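Local coordinates for protein DNA primase (PDB 2AU3) that probably synthesises the short RNA primers from which DNA polymerase starts during DNA replication, and carries a bound zinc ion in its zinc-binding domain, at residues I248-Y253 with Y291-G296; T287-I292 with E317-Y322. One frame throughout, in Å; residues are numbered along the deposited sequence.

Contact 1 (I248-Y253 with Y291-G296); sequences ILVEGY and YILYDG
Just past the paired ends of the parallel strands 247-249 and 289-293, Glu251 reaches across to Tyr294 and Asp295. From CB, chi1 of -56° sets CG anti to the carbonyl carbon and over one face of the Tyr294 ring in a CH-pi contact, 3.5 Å from the ring centroid, while Ile292 CG2 sits against the opposite face. Beyond CG the chain runs extended, bringing CD past Tyr294 CG and CB and leaving the carboxylate plane tilted only 18° from that of the ring. OE1 stays near the ring, whereas OE2 accepts an almost straight bond (174°) from the backbone N of Asp295, with 2.9 Å from Asp295 N to Glu251 OE2, the donor standing above the carboxylate plane. This is the Toprim arrangement, in which acidic residues gather at the carboxyl ends of parallel strands; Glu251 and Asp295 are predicted magnesium ligands, Asp297 completing the set. Glu251 OE2 and Asp295 OD2 are 3.3 Å apart with no bond between them, a proximity that would probably raise the affinity of one carboxylate for a proton or of both for a metal. Behind the acids, Leu249 N donates to Tyr291 O (2.7 Å) and Leu293 N to Leu249 O (2.8 Å), both nearly along the C=O axes. Where the strands part, a water accepts from Glu251 N and donates to Leu293 O.

Contact 2 (T287-I292 with E317-Y322); sequences TKKVYI and EVYPVY
Five backbone hydrogen bonds zip 288-292 to strand 317-321, the edge strand of the sheet, in parallel register from Lys289 opposite Glu317 to Ile292 opposite Pro320. Strands 289-293 and 317-321 and helix 298-313 between them form a beta-alpha-beta unit. Bond geometry varies along the pair: Val290 N meets Glu317 O nearly along the C=O axis, whereas Ile292 N approaches Tyr319 O from above the carbonyl plane at 3.1 Å. The dense part lies on both faces. On that of Tyr291 and Tyr319, both side chains leave with CG anti to the carbonyl carbon and run side by side as an offset stack, centroids 4.5 Å apart and planes at 14°. The offset sets Tyr319 CB over the Tyr291 ring, 3.6 Å from its centroid, and Tyr291 OH over the Tyr319 ring; Val321 CG2 closes on the Tyr291 edge, 3.9 Å from CD2. An alanine in place of Tyr291 would remove this ring and would probably leave Tyr319 without its stacking partner and Val321 with less to pack on. On the other face Ile292 CD1 presses against Val318 CG1 at 3.4 Å, tight for two methyls, beside helix 298-313. Toward Lys289 the contact loosens: its exposed chain lies alongside Glu317, yet Lys289 NZ and Glu317 OE1 stay 4.7 Å apart. At that separation the opposite charges probably attract only weakly across a solvent-facing margin, which leaves backbone bonds and apolar and aromatic packing to carry most of the pairing.

Contacts 1 and 2 flank the same strand, 289-293, within one Toprim sheet: contact 1 joins it to strand 247-249 on the inner side, contact 2 to the edge strand 317-321. Both are largely buried, but contact 1 runs out into a partly exposed cluster of acidic residues past the strand ends, while the margin of contact 2 is the lysine-glutamate end, where its strands begin. Tyr291 and Ile292 serve both, and the two meet directly where Leu293 CD1 lies 3.6 Å from Val321 CG1. Their chemistry follows their place: carboxylates and a bridging water near the predicted metal site in one, aromatic stacking and unbroken backbone pairing in the other.

Contact 1 (I248-Y253 with Y291-G296)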
# COMPACT_ATOMS: atom_id res chain seq x y z
N ILE A 248 -2.82 -6.42 -10.43
CA ILE A 248 -2.35 -5.44 -11.41
C ILE A 248 -1.19 -4.69 -10.76
O ILE A 248 -1.33 -4.25 -9.64
CB ILE A 248 -3.50 -4.47 -11.82
CG1 ILE A 248 -4.65 -5.23 -12.50
CG2 ILE A 248 -2.92 -3.30 -12.72
CD1 ILE A 248 -6.06 -4.51 -12.45
N LEU A 249 -0.03 -4.62 -11.42
CA LEU A 249 1.11 -3.86 -10.94
C LEU A 249 1.21 -2.55 -11.69
O LEU A 249 1.31 -2.53 -12.92
CB LEU A 249 2.42 -4.69 -11.05
CG LEU A 249 3.76 -4.03 -10.67
CD1 LEU A 249 3.91 -3.85 -9.15
CD2 LEU A 249 4.96 -4.82 -11.29
N VAL A 250 1.14 -1.45 -10.95
CA VAL A 250 1.30 -0.11 -11.52
C VAL A 250 2.57 0.48 -10.94
O VAL A 250 3.14 -0.11 -10.01
CB VAL A 250 0.07 0.82 -11.23
CG1 VAL A 250 -1.21 0.27 -11.88
CG2 VAL A 250 -0.16 1.02 -9.72
N GLU A 251 3.03 1.62 -11.47
CA GLU A 251 4.37 2.12 -11.13
C GLU A 251 4.49 2.77 -9.78
O GLU A 251 5.54 2.66 -9.13
CB GLU A 251 4.89 3.10 -12.18
CG GLU A 251 4.93 2.54 -13.60
CD GLU A 251 5.79 3.36 -14.56
OE1 GLU A 251 7.03 3.34 -14.41
OE2 GLU A 251 5.22 3.98 -15.50
N GLY A 252 3.47 3.52 -9.36
CA GLY A 252 3.58 4.31 -8.15
C GLY A 252 2.24 4.50 -7.44
O GLY A 252 1.21 4.02 -7.91
N TYR A 253 2.27 5.23 -6.32
CA TYR A 253 1.11 5.37 -5.43
C TYR A 253 -0.07 6.08 -6.12
O TYR A 253 -1.22 5.74 -5.86
CB TYR A 253 1.50 6.14 -4.16
CG TYR A 253 1.67 7.61 -4.39
CD1 TYR A 253 0.60 8.49 -4.21
CD2 TYR A 253 2.89 8.13 -4.83
CE1 TYR A 253 0.74 9.84 -4.47
CE2 TYR A 253 3.03 9.49 -5.08
CZ TYR A 253 1.96 10.34 -4.89
OH TYR A 253 2.08 11.68 -5.13
N TYR A 291 -0.72 -8.66 -14.11
CA TYR A 291 -0.78 -7.72 -15.21
C TYR A 291 0.05 -6.48 -14.88
O TYR A 291 -0.07 -5.92 -13.80
CB TYR A 291 -2.25 -7.33 -15.42
CG TYR A 291 -3.05 -8.46 -15.99
CD1 TYR A 291 -3.31 -9.61 -15.24
CD2 TYR A 291 -3.53 -8.40 -17.29
CE1 TYR A 291 -4.06 -10.66 -15.79
CE2 TYR A 291 -4.26 -9.40 -17.83
CZ TYR A 291 -4.52 -10.54 -17.10
OH TYR A 291 -5.22 -11.56 -17.70
N ILE A 292 0.92 -6.08 -15.79
CA ILE A 292 1.78 -4.95 -15.51
C ILE A 292 1.27 -3.80 -16.36
O ILE A 292 1.03 -3.96 -17.57
CB ILE A 292 3.26 -5.23 -15.85
CG1 ILE A 292 3.72 -6.57 -15.34
CG2 ILE A 292 4.19 -4.10 -15.32
CD1 ILE A 292 5.04 -6.98 -15.94
N LEU A 293 1.08 -2.65 -15.72
CA LEU A 293 0.46 -1.52 -16.37
C LEU A 293 1.25 -0.28 -16.06
O LEU A 293 0.96 0.42 -15.08
CB LEU A 293 -0.98 -1.36 -15.86
CG LEU A 293 -1.82 -0.20 -16.40
CD1 LEU A 293 -2.24 -0.38 -17.85
CD2 LEU A 293 -3.02 -0.04 -15.53
N TYR A 294 2.27 -0.03 -16.87
CA TYR A 294 3.13 1.10 -16.65
C TYR A 294 2.78 2.16 -17.72
O TYR A 294 1.93 1.92 -18.57
CB TYR A 294 4.60 0.67 -16.74
CG TYR A 294 5.14 -0.11 -15.52
CD1 TYR A 294 4.31 -0.48 -14.45
CD2 TYR A 294 6.49 -0.46 -15.45
CE1 TYR A 294 4.82 -1.18 -13.36
CE2 TYR A 294 7.01 -1.14 -14.36
CZ TYR A 294 6.16 -1.51 -13.33
OH TYR A 294 6.70 -2.18 -12.27
N ASP A 295 3.39 3.33 -17.63
CA ASP A 295 3.10 4.41 -18.59
C ASP A 295 3.29 3.98 -20.05
O ASP A 295 4.20 3.21 -20.37
CB ASP A 295 3.97 5.63 -18.29
CG ASP A 295 3.62 6.30 -16.99
OD1 ASP A 295 2.50 6.07 -16.46
OD2 ASP A 295 4.41 7.09 -16.41
N GLY A 296 2.47 4.52 -20.94
CA GLY A 296 2.58 4.26 -22.36
C GLY A 296 3.62 5.15 -23.01
O GLY A 296 3.32 5.96 -23.89
O HOH W 1 1.57 2.64 -13.77

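Contact 2 (T287-I292 with E317-Y322)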
# COMPACT_ATOMS: atom_id res chain seq x y z
N THR A 287 -0.42 -14.24 -5.45
CA THR A 287 -0.94 -14.52 -6.77
C THR A 287 0.13 -15.09 -7.70
O THR A 287 1.32 -14.85 -7.51
CB THR A 287 -1.55 -13.24 -7.37
OG1 THR A 287 -2.25 -13.58 -8.57
CG2 THR A 287 -0.43 -12.24 -7.82
N LYS A 288 -0.31 -15.82 -8.71
CA LYS A 288 0.61 -16.31 -9.72
C LYS A 288 0.32 -15.71 -11.10
O LYS A 288 0.85 -16.20 -12.11
CB LYS A 288 0.59 -17.87 -9.78
CG LYS A 288 0.94 -18.55 -8.47
CD LYS A 288 2.29 -18.12 -7.88
CE LYS A 288 2.51 -18.80 -6.51
NZ LYS A 288 3.91 -18.63 -6.00
N LYS A 289 -0.50 -14.65 -11.14
CA LYS A 289 -0.77 -13.91 -12.38
C LYS A 289 -0.70 -12.40 -12.10
O LYS A 289 -1.39 -11.89 -11.22
CB LYS A 289 -2.17 -14.22 -12.94
CG LYS A 289 -2.32 -15.52 -13.68
CD LYS A 289 -3.69 -15.52 -14.41
CE LYS A 289 -4.21 -16.96 -14.62
NZ LYS A 289 -5.17 -17.06 -15.80
N VAL A 290 0.12 -11.72 -12.86
CA VAL A 290 0.29 -10.30 -12.70
C VAL A 290 0.21 -9.61 -14.04
O VAL A 290 0.99 -9.88 -14.95
CB VAL A 290 1.60 -9.94 -11.99
CG1 VAL A 290 1.90 -8.44 -12.10
CG2 VAL A 290 1.53 -10.37 -10.50
N TYR A 291 -0.72 -8.66 -14.11
CA TYR A 291 -0.78 -7.72 -15.21
C TYR A 291 0.05 -6.48 -14.88
O TYR A 291 -0.07 -5.92 -13.80
CB TYR A 291 -2.25 -7.33 -15.42
CG TYR A 291 -3.05 -8.46 -15.99
CD1 TYR A 291 -3.31 -9.61 -15.24
CD2 TYR A 291 -3.53 -8.40 -17.29
CE1 TYR A 291 -4.06 -10.66 -15.79
CE2 TYR A 291 -4.26 -9.40 -17.83
CZ TYR A 291 -4.52 -10.54 -17.10
OH TYR A 291 -5.22 -11.56 -17.70
N ILE A 292 0.92 -6.08 -15.79
CA ILE A 292 1.78 -4.95 -15.51
C ILE A 292 1.27 -3.80 -16.36
O ILE A 292 1.03 -3.96 -17.57
CB ILE A 292 3.26 -5.23 -15.85
CG1 ILE A 292 3.72 -6.57 -15.34
CG2 ILE A 292 4.19 -4.10 -15.32
CD1 ILE A 292 5.04 -6.98 -15.94
N GLU A 317 3.07 -15.77 -13.79
CA GLU A 317 2.79 -15.53 -15.21
C GLU A 317 2.51 -14.06 -15.42
O GLU A 317 1.75 -13.44 -14.67
CB GLU A 317 1.54 -16.26 -15.63
CG GLU A 317 1.65 -17.76 -15.74
CD GLU A 317 0.59 -18.26 -16.68
OE1 GLU A 317 -0.62 -18.14 -16.34
OE2 GLU A 317 0.96 -18.71 -17.78
N VAL A 318 3.11 -13.50 -16.45
CA VAL A 318 3.10 -12.06 -16.64
C VAL A 318 2.30 -11.72 -17.88
O VAL A 318 2.43 -12.38 -18.92
CB VAL A 318 4.54 -11.54 -16.77
CG1 VAL A 318 4.54 -10.09 -17.13
CG2 VAL A 318 5.32 -11.76 -15.45
N TYR A 319 1.44 -10.69 -17.75
CA TYR A 319 0.62 -10.14 -18.82
C TYR A 319 0.84 -8.63 -18.95
O TYR A 319 0.19 -7.84 -18.24
CB TYR A 319 -0.85 -10.34 -18.49
CG TYR A 319 -1.29 -11.77 -18.41
CD1 TYR A 319 -2.12 -12.31 -19.39
CD2 TYR A 319 -0.86 -12.60 -17.37
CE1 TYR A 319 -2.54 -13.63 -19.32
CE2 TYR A 319 -1.29 -13.90 -17.28
CZ TYR A 319 -2.12 -14.42 -18.27
OH TYR A 319 -2.51 -15.73 -18.22
N PRO A 320 1.77 -8.22 -19.81
CA PRO A 320 2.00 -6.79 -20.05
C PRO A 320 0.78 -6.10 -20.64
O PRO A 320 0.14 -6.57 -21.57
CB PRO A 320 3.16 -6.80 -21.07
CG PRO A 320 3.86 -8.12 -20.79
CD PRO A 320 2.69 -9.08 -20.59
N VAL A 321 0.47 -4.93 -20.11
CA VAL A 321 -0.68 -4.19 -20.61
C VAL A 321 -0.07 -2.95 -21.19
O VAL A 321 0.62 -2.21 -20.48
CB VAL A 321 -1.67 -3.83 -19.48
CG1 VAL A 321 -2.92 -3.10 -20.04
CG2 VAL A 321 -2.09 -5.10 -18.70
N TYR A 322 -0.31 -2.76 -22.47
CA TYR A 322 0.22 -1.64 -23.23
C TYR A 322 -0.80 -0.54 -23.36
O TYR A 322 -1.76 -0.66 -24.13
CB TYR A 322 0.63 -2.10 -24.63
CG TYR A 322 1.68 -3.19 -24.57
CD1 TYR A 322 2.98 -2.90 -24.15
CD2 TYR A 322 1.37 -4.51 -24.87
CE1 TYR A 322 3.97 -3.92 -24.07
CE2 TYR A 322 2.35 -5.52 -24.80
CZ TYR A 322 3.63 -5.22 -24.39
OH TYR A 322 4.59 -6.23 -24.30